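Local atomic coordinates of aldehyde dehydrogenase A (Escherichia coli BL21, PDB entry 2OPX), a protein that catalyses the irreversible NAD-dependent oxidation of L-lactaldehyde to L-lactate in fucose and rhamnose breakdown, and also oxidises glycolaldehyde. Residues V312-P317 against G362-P367; I323-L328 against F385-P390. All coordinates share one frame; numbering follows the deposited sequence.

Interaction 1 (V312-P317 against G362-P367); sequences VQFGNP and GYYYPP. With DXC ((3alpha,5beta,12alpha)-3,12-dihydroxycholan-24-oic acid), chain C.
The side chains of F314 and Y364 cross where two irregular loops of the aldehyde dehydrogenase fold run side by side in opposite directions, one leaving helix 295-311 and the other leading into strand 368-371. The tight part is apolar. CG of F314 sits between the backbone N and the carbonyl carbon (chi1 58°), which turns the ring onto the facing loop. There F314 CD2 lies 3.7 Å from Y364 CD1, which comes in at the edge of the phenylalanine ring. CE1 of F314 reaches CA of P366 at 3.8 Å, the two side chains pointing the same way, and CD1 of F314 lies 3.9 Å from CD of P367. Stiff proline rings, with CH groups and no backbone N-H, suit a place against an aromatic ring. At the P367 end CB of V312 packs on CG of the same proline at 3.6 Å, while this valine also touches V274 and V278 of helix 266-278, so its compact branched side chain serves two neighbours.

The looser side is that of Q313, whose CB points away from the facing loop and which is exposed; F314 and P366 are only partly exposed. At the N316 end, by contrast, a bound deoxycholate packs closely: its C5 sits 3.6 Å above one face of the Y364 ring, offset toward the rim, and its C6 approaches CA of G315, where a side chain would probably run into C1 of the steroid. N316 anchors its OD1 on the backbone N of A318. At the edge of the Y364 ring, CE1 stands 3.2 Å from the carbonyl O of G315.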
loop_
_atom_site.group_PDB
_atom_site.type_symbol
_atom_site.label_atom_id
_atom_site.label_comp_id
_atom_site.label_asym_id
_atom_site.label_seq_id
_atom_site.Cartn_x
_atom_site.Cartn_y
_atom_site.Cartn_z
ATOM N N VAL A 312 30.338 -24.235 -23.631
ATOM C CA VAL A 312 29.135 -24.862 -23.092
ATOM C C VAL A 312 28.977 -26.288 -23.599
ATOM O O VAL A 312 28.804 -26.515 -24.790
ATOM C CB VAL A 312 27.866 -24.072 -23.464
ATOM C CG1 VAL A 312 26.639 -24.847 -23.043
ATOM C CG2 VAL A 312 27.878 -22.722 -22.780
ATOM N N GLN A 313 29.040 -27.244 -22.683
ATOM C CA GLN A 313 28.903 -28.652 -23.035
ATOM C C GLN A 313 27.455 -29.101 -22.860
ATOM O O GLN A 313 26.753 -28.623 -21.970
ATOM C CB GLN A 313 29.824 -29.508 -22.154
ATOM C CG GLN A 313 31.314 -29.372 -22.466
ATOM C CD GLN A 313 31.757 -30.247 -23.635
ATOM O OE1 GLN A 313 31.848 -31.475 -23.511
ATOM N NE2 GLN A 313 32.030 -29.618 -24.779
ATOM N N PHE A 314 27.013 -30.017 -23.714
ATOM C CA PHE A 314 25.653 -30.526 -23.642
ATOM C C PHE A 314 25.633 -32.040 -23.761
ATOM O O PHE A 314 26.416 -32.617 -24.508
ATOM C CB PHE A 314 24.793 -29.928 -24.755
ATOM C CG PHE A 314 25.314 -30.197 -26.136
ATOM C CD1 PHE A 314 26.268 -29.365 -26.709
ATOM C CD2 PHE A 314 24.846 -31.280 -26.870
ATOM C CE1 PHE A 314 26.746 -29.606 -27.994
ATOM C CE2 PHE A 314 25.318 -31.530 -28.154
ATOM C CZ PHE A 314 26.268 -30.693 -28.718
ATOM N N GLY A 315 24.728 -32.674 -23.024
ATOM C CA GLY A 315 24.619 -34.118 -23.069
ATOM C C GLY A 315 23.351 -34.673 -22.447
ATOM O O GLY A 315 22.382 -33.950 -22.226
ATOM N N ASN A 316 23.355 -35.974 -22.185
ATOM C CA ASN A 316 22.214 -36.635 -21.565
ATOM C C ASN A 316 22.325 -36.339 -20.074
ATOM O O ASN A 316 23.191 -36.885 -19.391
ATOM C CB ASN A 316 22.283 -38.140 -21.797
ATOM C CG ASN A 316 21.166 -38.880 -21.103
ATOM O OD1 ASN A 316 20.705 -38.466 -20.040
ATOM N ND2 ASN A 316 20.735 -39.992 -21.687
ATOM N N PRO A 317 21.434 -35.486 -19.547
ATOM C CA PRO A 317 21.430 -35.098 -18.132
ATOM C C PRO A 317 21.445 -36.233 -17.112
ATOM O O PRO A 317 21.958 -36.065 -16.008
ATOM C CB PRO A 317 20.183 -34.223 -18.022
ATOM C CG PRO A 317 19.276 -34.823 -19.027
ATOM C CD PRO A 317 20.191 -35.046 -20.202
ATOM N N GLY A 362 17.970 -38.585 -29.588
ATOM C CA GLY A 362 17.857 -37.401 -28.760
ATOM C C GLY A 362 17.693 -36.158 -29.607
ATOM O O GLY A 362 17.796 -36.216 -30.835
ATOM N N TYR A 363 17.435 -35.026 -28.960
ATOM C CA TYR A 363 17.251 -33.778 -29.684
ATOM C C TYR A 363 18.200 -32.737 -29.150
ATOM O O TYR A 363 17.816 -31.860 -28.381
ATOM C CB TYR A 363 15.806 -33.309 -29.554
ATOM C CG TYR A 363 14.841 -34.432 -29.800
ATOM C CD1 TYR A 363 14.122 -34.997 -28.752
ATOM C CD2 TYR A 363 14.708 -34.989 -31.069
ATOM C CE1 TYR A 363 13.295 -36.094 -28.957
ATOM C CE2 TYR A 363 13.887 -36.084 -31.287
ATOM C CZ TYR A 363 13.184 -36.634 -30.227
ATOM O OH TYR A 363 12.371 -37.728 -30.434
ATOM N N TYR A 364 19.450 -32.846 -29.575
ATOM C CA TYR A 364 20.483 -31.934 -29.133
ATOM C C TYR A 364 20.779 -30.866 -30.154
ATOM O O TYR A 364 20.744 -31.113 -31.359
ATOM C CB TYR A 364 21.762 -32.710 -28.838
ATOM C CG TYR A 364 21.628 -33.653 -27.678
ATOM C CD1 TYR A 364 21.728 -33.187 -26.365
ATOM C CD2 TYR A 364 21.372 -35.008 -27.884
ATOM C CE1 TYR A 364 21.578 -34.050 -25.279
ATOM C CE2 TYR A 364 21.219 -35.879 -26.806
ATOM C CZ TYR A 364 21.325 -35.392 -25.508
ATOM O OH TYR A 364 21.188 -36.248 -24.440
ATOM N N TYR A 365 21.050 -29.666 -29.660
ATOM C CA TYR A 365 21.409 -28.563 -30.523
ATOM C C TYR A 365 22.560 -27.869 -29.841
ATOM O O TYR A 365 22.496 -27.529 -28.662
ATOM C CB TYR A 365 20.255 -27.597 -30.734
ATOM C CG TYR A 365 20.440 -26.806 -32.002
ATOM C CD1 TYR A 365 21.106 -25.583 -32.001
ATOM C CD2 TYR A 365 20.005 -27.316 -33.222
ATOM C CE1 TYR A 365 21.333 -24.890 -33.190
ATOM C CE2 TYR A 365 20.226 -26.634 -34.411
ATOM C CZ TYR A 365 20.887 -25.425 -34.389
ATOM O OH TYR A 365 21.091 -24.756 -35.570
ATOM N N PRO A 366 23.645 -27.656 -30.575
ATOM C CA PRO A 366 24.811 -27.000 -29.988
ATOM C C PRO A 366 24.627 -25.510 -29.773
ATOM O O PRO A 366 23.824 -24.869 -30.450
ATOM C CB PRO A 366 25.898 -27.293 -31.010
ATOM C CG PRO A 366 25.128 -27.173 -32.307
ATOM C CD PRO A 366 23.853 -27.938 -32.008
ATOM N N PRO A 367 25.354 -24.945 -28.803
ATOM C CA PRO A 367 25.259 -23.511 -28.538
ATOM C C PRO A 367 25.576 -22.859 -29.880
ATOM O O PRO A 367 26.498 -23.276 -30.575
ATOM C CB PRO A 367 26.367 -23.277 -27.519
ATOM C CG PRO A 367 26.377 -24.556 -26.747
ATOM C CD PRO A 367 26.231 -25.612 -27.825
HETATM C C1 DXC C . 26.883 -36.264 -24.626
HETATM C C2 DXC C . 27.816 -36.411 -25.853
HETATM C C3 DXC C . 27.202 -35.718 -27.105
HETATM C C4 DXC C . 25.741 -36.253 -27.428
HETATM C C5 DXC C . 24.851 -36.171 -26.165
HETATM C C6 DXC C . 25.486 -36.857 -24.925
HETATM C C7 DXC C . 28.141 -35.855 -28.333
HETATM C C8 DXC C . 28.131 -37.269 -28.946
HETATM C C9 DXC C . 26.716 -37.770 -29.310
HETATM C C10 DXC C . 25.776 -37.713 -28.054
HETATM C C11 DXC C . 26.703 -39.215 -29.892
HETATM C C12 DXC C . 25.275 -39.748 -30.284
HETATM C C13 DXC C . 24.386 -39.683 -28.998
HETATM C C14 DXC C . 24.354 -38.252 -28.386
HETATM C C15 DXC C . 27.550 -39.559 -31.102
HETATM C C16 DXC C . 27.135 -40.998 -31.348
HETATM C C17 DXC C . 25.687 -41.215 -30.805
HETATM C C18 DXC C . 25.077 -35.235 -28.382
HETATM C C19 DXC C . 24.820 -42.041 -31.863
HETATM O O1 DXC C . 24.879 -40.571 -27.982
HETATM O O2 DXC C . 27.463 -36.920 -23.485
HETATM C C20 DXC C . 24.641 -38.779 -31.357
HETATM C C21 DXC C . 23.378 -42.344 -31.397
HETATM C C22 DXC C . 22.595 -43.347 -32.313
HETATM C C23 DXC C . 23.455 -44.486 -32.930
HETATM O O3 DXC C . 23.665 -45.533 -32.256
HETATM O O4 DXC C . 23.929 -44.333 -34.098
HETATM C C24 DXC C . 24.787 -41.361 -33.247
#

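Interaction 2 (I323-L328 against F385-P390); sequences IAMGPL and FGPVLP. With DXC ((3alpha,5beta,12alpha)-3,12-dihydroxycholan-24-oic acid), chain D.
M325 brings its sulfur against the ring of P387, SD lying 3.5 Å from CB. The methionine leaves the backbone with CG anti to the carbonyl carbon (chi1 -52°), runs extended through CG, and then bends at the sulfur (chi3 -53°). This last turn brings the methyl back to the proline, CE coming to 3.9 Å from CG of P387. A flexible, unbranched thioether suits such a task, because it can fold over a rigid ring while its sulfur and methyl present a largely apolar surface. With an alanine here in place of M325, P387 CB and CG would probably lose the sulfur and methyl that pack on them, and V278 its contact with the methionine.

L328 makes the second, looser touch. Its chi2 (-176°) sends CD1 anti to CA, and CD2, the other branch, is the one that approaches, 4.1 Å from the carbonyl O of F385 and 4.3 Å from CD of P387. CD2 also comes within 4.3 Å of CA of G386, a glycine whose place suits it because a CB there would be crowded by CD of P387.

F385, G386 and P387 form the Phe-Gly-Pro sequence familiar in aldehyde dehydrogenases. The phenylalanine side chain stands about 4 Å from that of C285, the inferred catalytic cysteine, which places the start of this segment beside the active site. At the other end of the contact, the A324 methyl touches C24 of a bound deoxycholate at 3.4 Å.

In the surrounding fold, M325 also rests on V278 of helix 266-278, and L328 on L334 and V337 of helix 331-347. P387 is joined by a backbone hydrogen bond to T368 of strand 368-371, just before the chain enters strand 388-394.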
loop_
_atom_site.group_PDB
_atom_site.type_symbol
_atom_site.label_atom_id
_atom_site.label_comp_id
_atom_site.label_asym_id
_atom_site.label_seq_id
_atom_site.Cartn_x
_atom_site.Cartn_y
_atom_site.Cartn_z
ATOM N N ILE A 323 27.642 -31.155 -17.661
ATOM C CA ILE A 323 27.146 -30.432 -18.823
ATOM C C ILE A 323 26.283 -29.252 -18.398
ATOM O O ILE A 323 25.749 -29.229 -17.292
ATOM C CB ILE A 323 26.312 -31.338 -19.741
ATOM C CG1 ILE A 323 25.216 -32.031 -18.934
ATOM C CG2 ILE A 323 27.205 -32.363 -20.402
ATOM C CD1 ILE A 323 24.266 -32.847 -19.777
ATOM N N ALA A 324 26.153 -28.275 -19.287
ATOM C CA ALA A 324 25.363 -27.083 -19.015
ATOM C C ALA A 324 23.990 -27.188 -19.658
ATOM O O ALA A 324 23.048 -26.533 -19.224
ATOM C CB ALA A 324 26.086 -25.847 -19.540
ATOM N N MET A 325 23.886 -28.008 -20.698
ATOM C CA MET A 325 22.622 -28.179 -21.402
ATOM C C MET A 325 22.248 -29.629 -21.626
ATOM O O MET A 325 23.108 -30.516 -21.703
ATOM C CB MET A 325 22.662 -27.522 -22.781
ATOM C CG MET A 325 23.090 -26.093 -22.815
ATOM S SD MET A 325 22.694 -25.406 -24.422
ATOM C CE MET A 325 23.489 -26.584 -25.544
ATOM N N GLY A 326 20.947 -29.853 -21.753
ATOM C CA GLY A 326 20.445 -31.178 -22.034
ATOM C C GLY A 326 19.888 -31.059 -23.438
ATOM O O GLY A 326 20.197 -30.094 -24.142
ATOM N N PRO A 327 19.073 -32.013 -23.890
ATOM C CA PRO A 327 18.520 -31.906 -25.240
ATOM C C PRO A 327 17.328 -30.951 -25.241
ATOM O O PRO A 327 16.885 -30.503 -24.186
ATOM C CB PRO A 327 18.094 -33.333 -25.539
ATOM C CG PRO A 327 17.597 -33.793 -24.186
ATOM C CD PRO A 327 18.694 -33.289 -23.257
ATOM N N LEU A 328 16.824 -30.623 -26.424
ATOM C CA LEU A 328 15.652 -29.769 -26.516
ATOM C C LEU A 328 14.486 -30.693 -26.167
ATOM O O LEU A 328 14.630 -31.917 -26.207
ATOM C CB LEU A 328 15.487 -29.214 -27.931
ATOM C CG LEU A 328 16.548 -28.210 -28.385
ATOM C CD1 LEU A 328 16.191 -27.682 -29.770
ATOM C CD2 LEU A 328 16.631 -27.068 -27.396
ATOM N N PHE A 385 14.048 -20.175 -28.591
ATOM C CA PHE A 385 13.873 -21.258 -27.632
ATOM C C PHE A 385 14.863 -22.388 -27.917
ATOM O O PHE A 385 14.501 -23.562 -27.977
ATOM C CB PHE A 385 12.437 -21.781 -27.659
ATOM C CG PHE A 385 11.768 -21.756 -26.315
ATOM C CD1 PHE A 385 11.606 -20.553 -25.629
ATOM C CD2 PHE A 385 11.335 -22.934 -25.714
ATOM C CE1 PHE A 385 11.020 -20.522 -24.358
ATOM C CE2 PHE A 385 10.747 -22.913 -24.442
ATOM C CZ PHE A 385 10.591 -21.704 -23.764
ATOM N N GLY A 386 16.121 -21.995 -28.094
ATOM C CA GLY A 386 17.203 -22.921 -28.363
ATOM C C GLY A 386 18.463 -22.179 -27.973
ATOM O O GLY A 386 18.398 -20.977 -27.745
ATOM N N PRO A 387 19.621 -22.841 -27.879
ATOM C CA PRO A 387 20.846 -22.128 -27.497
ATOM C C PRO A 387 21.459 -21.287 -28.621
ATOM O O PRO A 387 22.672 -21.293 -28.820
ATOM C CB PRO A 387 21.766 -23.260 -27.050
ATOM C CG PRO A 387 21.381 -24.369 -27.987
ATOM C CD PRO A 387 19.865 -24.290 -28.003
ATOM N N VAL A 388 20.621 -20.557 -29.348
ATOM C CA VAL A 388 21.087 -19.732 -30.453
ATOM C C VAL A 388 21.155 -18.274 -30.028
ATOM O O VAL A 388 20.191 -17.735 -29.490
ATOM C CB VAL A 388 20.143 -19.864 -31.649
ATOM C CG1 VAL A 388 20.718 -19.143 -32.854
ATOM C CG2 VAL A 388 19.910 -21.329 -31.945
ATOM N N LEU A 389 22.290 -17.628 -30.280
ATOM C CA LEU A 389 22.459 -16.238 -29.884
ATOM C C LEU A 389 22.888 -15.295 -30.997
ATOM O O LEU A 389 24.049 -15.304 -31.409
ATOM C CB LEU A 389 23.477 -16.133 -28.744
ATOM C CG LEU A 389 22.975 -15.552 -27.418
ATOM C CD1 LEU A 389 24.166 -15.220 -26.537
ATOM C CD2 LEU A 389 22.143 -14.298 -27.668
ATOM N N PRO A 390 21.956 -14.468 -31.499
ATOM C CA PRO A 390 22.282 -13.517 -32.562
ATOM C C PRO A 390 22.862 -12.270 -31.900
ATOM O O PRO A 390 22.499 -11.931 -30.770
ATOM C CB PRO A 390 20.929 -13.257 -33.212
ATOM C CG PRO A 390 20.002 -13.297 -32.039
ATOM C CD PRO A 390 20.501 -14.499 -31.253
HETATM C C1 DXC D . 22.424 -21.632 -9.731
HETATM C C2 DXC D . 23.002 -20.927 -10.982
HETATM C C3 DXC D . 22.361 -21.493 -12.279
HETATM C C4 DXC D . 22.520 -23.067 -12.386
HETATM C C5 DXC D . 22.028 -23.743 -11.082
HETATM C C6 DXC D . 22.655 -23.152 -9.800
HETATM C C7 DXC D . 22.911 -20.780 -13.544
HETATM C C8 DXC D . 24.327 -21.228 -13.951
HETATM C C9 DXC D . 24.470 -22.756 -14.114
HETATM C C10 DXC D . 24.008 -23.484 -12.792
HETATM C C11 DXC D . 25.924 -23.212 -14.488
HETATM C C12 DXC D . 26.089 -24.769 -14.660
HETATM C C13 DXC D . 25.631 -25.432 -13.309
HETATM C C14 DXC D . 24.183 -25.023 -12.911
HETATM C C15 DXC D . 26.619 -22.628 -15.738
HETATM C C16 DXC D . 27.776 -23.607 -15.998
HETATM C C17 DXC D . 27.650 -24.781 -14.989
HETATM C C18 DXC D . 21.480 -23.557 -13.418
HETATM C C19 DXC D . 28.454 -26.097 -15.445
HETATM O O1 DXC D . 26.493 -25.046 -12.220
HETATM O O2 DXC D . 23.029 -21.105 -8.542
HETATM C C20 DXC D . 25.144 -25.266 -15.819
HETATM C C21 DXC D . 28.320 -27.263 -14.428
HETATM C C22 DXC D . 29.117 -28.546 -14.777
HETATM C C23 DXC D . 30.635 -28.399 -14.604
HETATM O O3 DXC D . 31.136 -28.499 -13.452
HETATM O O4 DXC D . 31.342 -28.187 -15.625
HETATM C C24 DXC D . 28.120 -26.545 -16.886
#

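Overall arrangement
The two contacts are neighbours, their centres about 7 Å apart, and their segments alternate along the chain: 312-317, 323-328, 362-367, 385-390. The first two belong to the loop between helices 295-311 and 331-347. The later two run into strands 368-371 and 388-394, which pair in parallel within one mixed sheet. Probable backbone hydrogen bonds join the contacts directly, from L328 N to Y363 O and from A324 N to Q313 O. Segment 323-328 thus bonds to both segments of interaction 1 and packs on 385-390. Each contact touches a different bound deoxycholate; interaction 1 lies away from the annotated sites, whereas in interaction 2 the side chain of F385 comes within about 4 Å of that of C285.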